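Local coordinates for DNA repair protein XRCC1 (Homo sapiens, PDB 3LQC) that serves as a scaffold in DNA single-strand break repair, assembling repair complexes and binding poly-ADP-ribose chains; this piece is its N-terminal domain, at residues A[28-33]-A[43-48]; A[128-133]-A[142-147]. All coordinates share one frame; numbering follows the deposited sequence.

Interaction 1. Residues A[28-33]-A[43-48]; sequences DTYRKW and ISVVLQ. With CO3 (carbonate ion), chain D.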
loop_
_atom_site.group_PDB
_atom_site.type_symbol
_atom_site.label_atom_id
_atom_site.label_comp_id
_atom_site.label_asym_id
_atom_site.label_seq_id
_atom_site.Cartn_x
_atom_site.Cartn_y
_atom_site.Cartn_z
ATOM N N ASP A 28 20.459 29.348 7.884
ATOM C CA ASP A 28 21.288 28.831 8.961
ATOM C C ASP A 28 20.456 28.482 10.188
ATOM O O ASP A 28 20.698 27.476 10.843
ATOM C CB ASP A 28 22.363 29.850 9.333
ATOM C CG ASP A 28 23.735 29.225 9.453
ATOM O OD1 ASP A 28 24.176 28.570 8.480
ATOM O OD2 ASP A 28 24.374 29.391 10.512
ATOM N N THR A 29 19.485 29.325 10.501
ATOM C CA THR A 29 18.619 29.096 11.644
ATOM C C THR A 29 17.875 27.767 11.494
ATOM O O THR A 29 17.731 27.013 12.458
ATOM C CB THR A 29 17.603 30.240 11.791
ATOM O OG1 THR A 29 16.633 30.160 10.738
ATOM C CG2 THR A 29 18.309 31.580 11.702
ATOM N N TYR A 30 17.419 27.475 10.277
ATOM C CA TYR A 30 16.713 26.227 10.015
ATOM C C TYR A 30 17.654 25.037 10.149
ATOM O O TYR A 30 17.318 24.027 10.776
ATOM C CB TYR A 30 16.075 26.230 8.621
ATOM C CG TYR A 30 15.640 24.853 8.190
ATOM C CD1 TYR A 30 16.361 24.142 7.245
ATOM C CD2 TYR A 30 14.528 24.247 8.759
ATOM C CE1 TYR A 30 15.979 22.873 6.862
ATOM C CE2 TYR A 30 14.135 22.975 8.387
ATOM C CZ TYR A 30 14.861 22.292 7.436
ATOM O OH TYR A 30 14.474 21.023 7.060
ATOM N N ARG A 31 18.832 25.163 9.553
ATOM C CA ARG A 31 19.815 24.097 9.592
ATOM C C ARG A 31 20.216 23.783 11.029
ATOM O O ARG A 31 20.407 22.625 11.386
ATOM C CB ARG A 31 21.028 24.450 8.729
ATOM C CG ARG A 31 20.711 24.499 7.232
ATOM C CD ARG A 31 21.896 25.014 6.420
ATOM N N LYS A 32 20.310 24.809 11.862
ATOM C CA LYS A 32 20.634 24.604 13.268
ATOM C C LYS A 32 19.463 23.966 14.000
ATOM O O LYS A 32 19.651 23.107 14.854
ATOM C CB LYS A 32 20.992 25.925 13.940
ATOM C CG LYS A 32 22.202 26.613 13.335
ATOM C CD LYS A 32 22.308 28.050 13.825
ATOM C CE LYS A 32 23.479 28.778 13.185
ATOM N NZ LYS A 32 23.419 30.252 13.425
ATOM N N TRP A 33 18.251 24.404 13.675
ATOM C CA TRP A 33 17.057 23.805 14.257
ATOM C C TRP A 33 16.967 22.343 13.863
ATOM O O TRP A 33 16.673 21.484 14.689
ATOM C CB TRP A 33 15.797 24.529 13.788
ATOM C CG TRP A 33 14.541 23.891 14.281
ATOM C CD1 TRP A 33 13.924 24.119 15.474
ATOM C CD2 TRP A 33 13.745 22.908 13.595
ATOM N NE1 TRP A 33 12.787 23.345 15.574
ATOM C CE2 TRP A 33 12.657 22.596 14.437
ATOM C CE3 TRP A 33 13.848 22.273 12.354
ATOM C CZ2 TRP A 33 11.675 21.663 14.074
ATOM C CZ3 TRP A 33 12.872 21.349 11.998
ATOM C CH2 TRP A 33 11.801 21.054 12.858
ATOM N N ILE A 43 9.607 15.500 10.921
ATOM C CA ILE A 43 9.669 16.935 11.172
ATOM C C ILE A 43 8.776 17.642 10.173
ATOM O O ILE A 43 8.523 17.122 9.094
ATOM C CB ILE A 43 11.096 17.497 10.999
ATOM C CG1 ILE A 43 11.595 17.218 9.583
ATOM C CG2 ILE A 43 12.048 16.915 12.039
ATOM C CD1 ILE A 43 12.556 18.232 9.083
ATOM N N SER A 44 8.302 18.831 10.525
ATOM C CA SER A 44 7.584 19.665 9.572
ATOM C C SER A 44 8.101 21.093 9.596
ATOM O O SER A 44 8.697 21.533 10.578
ATOM C CB SER A 44 6.106 19.684 9.904
ATOM O OG SER A 44 5.925 20.197 11.208
ATOM N N VAL A 45 7.884 21.811 8.502
ATOM C CA VAL A 45 8.017 23.255 8.512
ATOM C C VAL A 45 6.650 23.836 8.189
ATOM O O VAL A 45 5.878 23.247 7.433
ATOM C CB VAL A 45 9.044 23.771 7.476
ATOM C CG1 VAL A 45 10.445 23.287 7.806
ATOM C CG2 VAL A 45 8.650 23.346 6.090
ATOM N N VAL A 46 6.338 24.979 8.782
ATOM C CA VAL A 46 5.109 25.671 8.454
ATOM C C VAL A 46 5.434 27.031 7.866
ATOM O O VAL A 46 6.189 27.810 8.451
ATOM C CB VAL A 46 4.194 25.836 9.672
ATOM C CG1 VAL A 46 3.087 26.848 9.369
ATOM C CG2 VAL A 46 3.598 24.495 10.063
ATOM N N LEU A 47 4.879 27.289 6.687
ATOM C CA LEU A 47 5.007 28.581 6.042
ATOM C C LEU A 47 3.767 29.391 6.362
ATOM O O LEU A 47 2.654 29.016 5.989
ATOM C CB LEU A 47 5.128 28.438 4.525
ATOM C CG LEU A 47 6.165 27.506 3.898
ATOM C CD1 LEU A 47 6.027 27.563 2.377
ATOM C CD2 LEU A 47 7.582 27.855 4.331
ATOM N N GLN A 48 3.972 30.487 7.078
ATOM C CA GLN A 48 2.924 31.448 7.361
ATOM C C GLN A 48 2.930 32.519 6.277
ATOM O O GLN A 48 3.798 33.389 6.249
ATOM C CB GLN A 48 3.172 32.094 8.716
ATOM C CG GLN A 48 3.014 31.138 9.874
ATOM C CD GLN A 48 3.210 31.827 11.206
ATOM O OE1 GLN A 48 4.019 32.752 11.327
ATOM N NE2 GLN A 48 2.472 31.382 12.214
HETATM C C CO3 D . 2.801 18.911 12.841
HETATM O O1 CO3 D . 3.562 19.832 12.326
HETATM O O2 CO3 D . 1.628 19.237 13.303
#

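Interaction 2. Residues A[128-133]-A[142-147]; sequences VKIVCS and FGLSFV. With CO3 (carbonate ion), chain D.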
loop_
_atom_site.group_PDB
_atom_site.type_symbol
_atom_site.label_atom_id
_atom_site.label_comp_id
_atom_site.label_asym_id
_atom_site.label_seq_id
_atom_site.Cartn_x
_atom_site.Cartn_y
_atom_site.Cartn_z
ATOM N N VAL A 128 0.925 26.789 5.070
ATOM C CA VAL A 128 1.394 25.621 4.349
ATOM C C VAL A 128 2.308 24.783 5.254
ATOM O O VAL A 128 3.367 25.235 5.692
ATOM C CB VAL A 128 2.137 26.000 3.056
ATOM C CG1 VAL A 128 2.309 24.774 2.179
ATOM C CG2 VAL A 128 1.374 27.082 2.291
ATOM N N LYS A 129 1.886 23.558 5.532
ATOM C CA LYS A 129 2.653 22.661 6.373
ATOM C C LYS A 129 3.213 21.528 5.528
ATOM O O LYS A 129 2.459 20.778 4.895
ATOM C CB LYS A 129 1.772 22.107 7.500
ATOM C CG LYS A 129 2.461 21.091 8.383
ATOM C CD LYS A 129 1.536 20.596 9.481
ATOM C CE LYS A 129 1.184 21.704 10.450
ATOM N NZ LYS A 129 0.617 21.158 11.710
ATOM N N ILE A 130 4.536 21.416 5.505
ATOM C CA ILE A 130 5.197 20.329 4.789
ATOM C C ILE A 130 5.762 19.331 5.804
ATOM O O ILE A 130 6.605 19.687 6.625
ATOM C CB ILE A 130 6.324 20.848 3.880
ATOM C CG1 ILE A 130 5.768 21.810 2.827
ATOM C CG2 ILE A 130 7.035 19.703 3.209
ATOM C CD1 ILE A 130 5.688 23.250 3.285
ATOM N N VAL A 131 5.287 18.090 5.759
ATOM C CA VAL A 131 5.712 17.087 6.732
ATOM C C VAL A 131 6.628 16.051 6.105
ATOM O O VAL A 131 6.263 15.397 5.137
ATOM C CB VAL A 131 4.507 16.380 7.384
ATOM C CG1 VAL A 131 4.969 15.526 8.564
ATOM C CG2 VAL A 131 3.481 17.399 7.841
ATOM N N CYS A 132 7.824 15.909 6.664
ATOM C CA CYS A 132 8.789 14.931 6.180
ATOM C C CYS A 132 8.918 13.790 7.176
ATOM O O CYS A 132 9.229 13.999 8.346
ATOM C CB CYS A 132 10.151 15.590 5.966
ATOM S SG CYS A 132 10.179 16.892 4.727
ATOM N N SER A 133 8.674 12.575 6.721
ATOM C CA SER A 133 8.763 11.423 7.606
ATOM C C SER A 133 9.882 10.504 7.168
ATOM O O SER A 133 10.016 10.195 5.983
ATOM C CB SER A 133 7.445 10.663 7.638
ATOM O OG SER A 133 6.457 11.403 8.321
ATOM N N PHE A 142 17.431 14.540 7.525
ATOM C CA PHE A 142 16.550 14.455 6.361
ATOM C C PHE A 142 15.538 15.590 6.277
ATOM O O PHE A 142 15.174 16.192 7.278
ATOM C CB PHE A 142 15.805 13.120 6.367
ATOM C CG PHE A 142 14.826 12.988 7.485
ATOM C CD1 PHE A 142 13.560 13.546 7.383
ATOM C CD2 PHE A 142 15.173 12.325 8.649
ATOM C CE1 PHE A 142 12.658 13.439 8.417
ATOM C CE2 PHE A 142 14.275 12.211 9.690
ATOM C CZ PHE A 142 13.013 12.769 9.575
ATOM N N GLY A 143 15.070 15.857 5.067
ATOM C CA GLY A 143 14.084 16.892 4.837
ATOM C C GLY A 143 13.849 17.015 3.349
ATOM O O GLY A 143 13.694 16.006 2.656
ATOM N N LEU A 144 13.831 18.249 2.854
ATOM C CA LEU A 144 13.663 18.497 1.426
ATOM C C LEU A 144 14.828 19.287 0.880
ATOM O O LEU A 144 15.424 20.091 1.590
ATOM C CB LEU A 144 12.381 19.282 1.161
ATOM C CG LEU A 144 11.088 18.569 1.540
ATOM C CD1 LEU A 144 9.897 19.315 0.969
ATOM C CD2 LEU A 144 11.140 17.137 1.028
ATOM N N SER A 145 15.149 19.065 -0.390
ATOM C CA SER A 145 16.073 19.952 -1.081
ATOM C C SER A 145 15.306 21.182 -1.504
ATOM O O SER A 145 15.803 22.298 -1.430
ATOM C CB SER A 145 16.688 19.268 -2.297
ATOM O OG SER A 145 17.648 18.322 -1.871
ATOM N N PHE A 146 14.074 20.970 -1.935
ATOM C CA PHE A 146 13.247 22.073 -2.359
ATOM C C PHE A 146 11.785 21.677 -2.399
ATOM O O PHE A 146 11.441 20.505 -2.517
ATOM C CB PHE A 146 13.708 22.600 -3.724
ATOM C CG PHE A 146 13.489 21.639 -4.860
ATOM C CD1 PHE A 146 12.226 21.462 -5.403
ATOM C CD2 PHE A 146 14.549 20.925 -5.392
ATOM C CE1 PHE A 146 12.018 20.588 -6.447
ATOM C CE2 PHE A 146 14.350 20.044 -6.438
ATOM C CZ PHE A 146 13.084 19.878 -6.972
ATOM N N VAL A 147 10.927 22.673 -2.260
ATOM C CA VAL A 147 9.512 22.498 -2.513
ATOM C C VAL A 147 9.052 23.760 -3.225
ATOM O O VAL A 147 9.386 24.874 -2.809
ATOM C CB VAL A 147 8.709 22.269 -1.212
ATOM C CG1 VAL A 147 9.069 23.318 -0.162
ATOM C CG2 VAL A 147 7.218 22.271 -1.504
HETATM C C CO3 D . 2.801 18.911 12.841
HETATM O O1 CO3 D . 3.562 19.832 12.326
HETATM O O2 CO3 D . 1.628 19.237 13.303
#

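Interaction 1. Residues A[28-33]-A[43-48]
Tyr30 and Trp33 reach from helix 28-36 to Ile43, Ser44 and Val45 of strand 42-49. This is a helix packed on a sheet of the XRCC1 N-terminal domain, a beta sandwich of the galactose-binding-like kind. The short segments run roughly antiparallel, at 154°, with axes 11.7 Å apart, so long aromatic side chains bridge the distance. Tyr30 can be followed outward. Its CB points at the strand. CG is anti to the backbone N (chi1 166°), which carries the ring on toward the sheet. CE2 on one side of the ring then meets CG1 of Val45 at 3.7 Å. At the tip, OH of Tyr30 lies 3.9 Å from CD1 of Ile43. The tyrosine crosses both aliphatic side chains at about a right angle. Leu24 and Leu25 of helix 17-25 also touch it, and the residue is buried. One turn later, Trp33 sends the far corner of its indole to the strand. Its CH2 atom is 4.1 Å from CB of Ile43. The same CH2 is 3.9 Å from the backbone O of Ser44. Trp33 also meets the ring of His8, with the planes turned about 35°. No hydrogen bond links helix and strand here. The side chain of Ser44 points away from the helix, and its OG donates a 2.6 Å hydrogen bond to O1 of the carbonate ion.

Interaction 2. Residues A[128-133]-A[142-147]
Leu144 turns its branched end onto two side chains of strand 125-133. Its CD1 meets CG2 of Ile130 at 3.7 Å, and the two side chains cross obliquely. Its other flank faces sulfur: CG of Leu144 is 3.7 Å from SG of Cys132, and CD2 follows closely. The same SG also reaches CA of Gly143, at 3.9 Å. Phe142 approaches differently. The edge of its ring is presented to the backbone, with CE1 3.5 Å from the O of Cys132, which lies near the ring plane. Arg34 makes a cation-pi contact with this ring and hydrogen-bonds the O of Phe142. These contacts join the two sheets of the beta sandwich. Strand 125-133 belongs to the mixed sheet and strand 143-150 to the antiparallel one. Segment 142-147 turns a corner at Ser145, where Ser145 and Phe146 form a classic beta bulge against strand 57-63. Ile130 and Cys132 point to the facing segment, while Val131 points away. Lys129 extends to the carbonate ion, giving a 2.7 Å hydrogen bond from NZ to O2. Its ammonium group also makes a cation-pi contact with Tyr84. An alanine here would remove NZ and would probably leave the carbonate without one of its positive partners and the Tyr84 ring without this cation-pi contact. The lysine chain bends at chi3 (-66°), which swings CE and NZ toward the anion; CD and CE of Lys129 each lie 3.6 Å from O1 of the carbonate.

How the interactions relate
The centres of interactions 1 and 2 lie about 9 Å apart, and interaction 1 closes before interaction 2 opens along the chain. Strands 42-49 and 125-133 are antiparallel neighbours in the mixed sheet, so the two contacts are joined by backbone hydrogen bonds between these strands. Leu47 N is 2.7 Å from Val128 O, a probable hydrogen bond. Interaction 1 brings helix 28-36 onto this sheet; interaction 2 joins it to the three-stranded antiparallel sheet. Together the two contacts pack the helix and the second sheet against the mixed sheet of the N-terminal domain. Ser44 and Lys129, one from each contact, bind the same carbonate together with Arg7. The ion probably came from the crystallisation liquor.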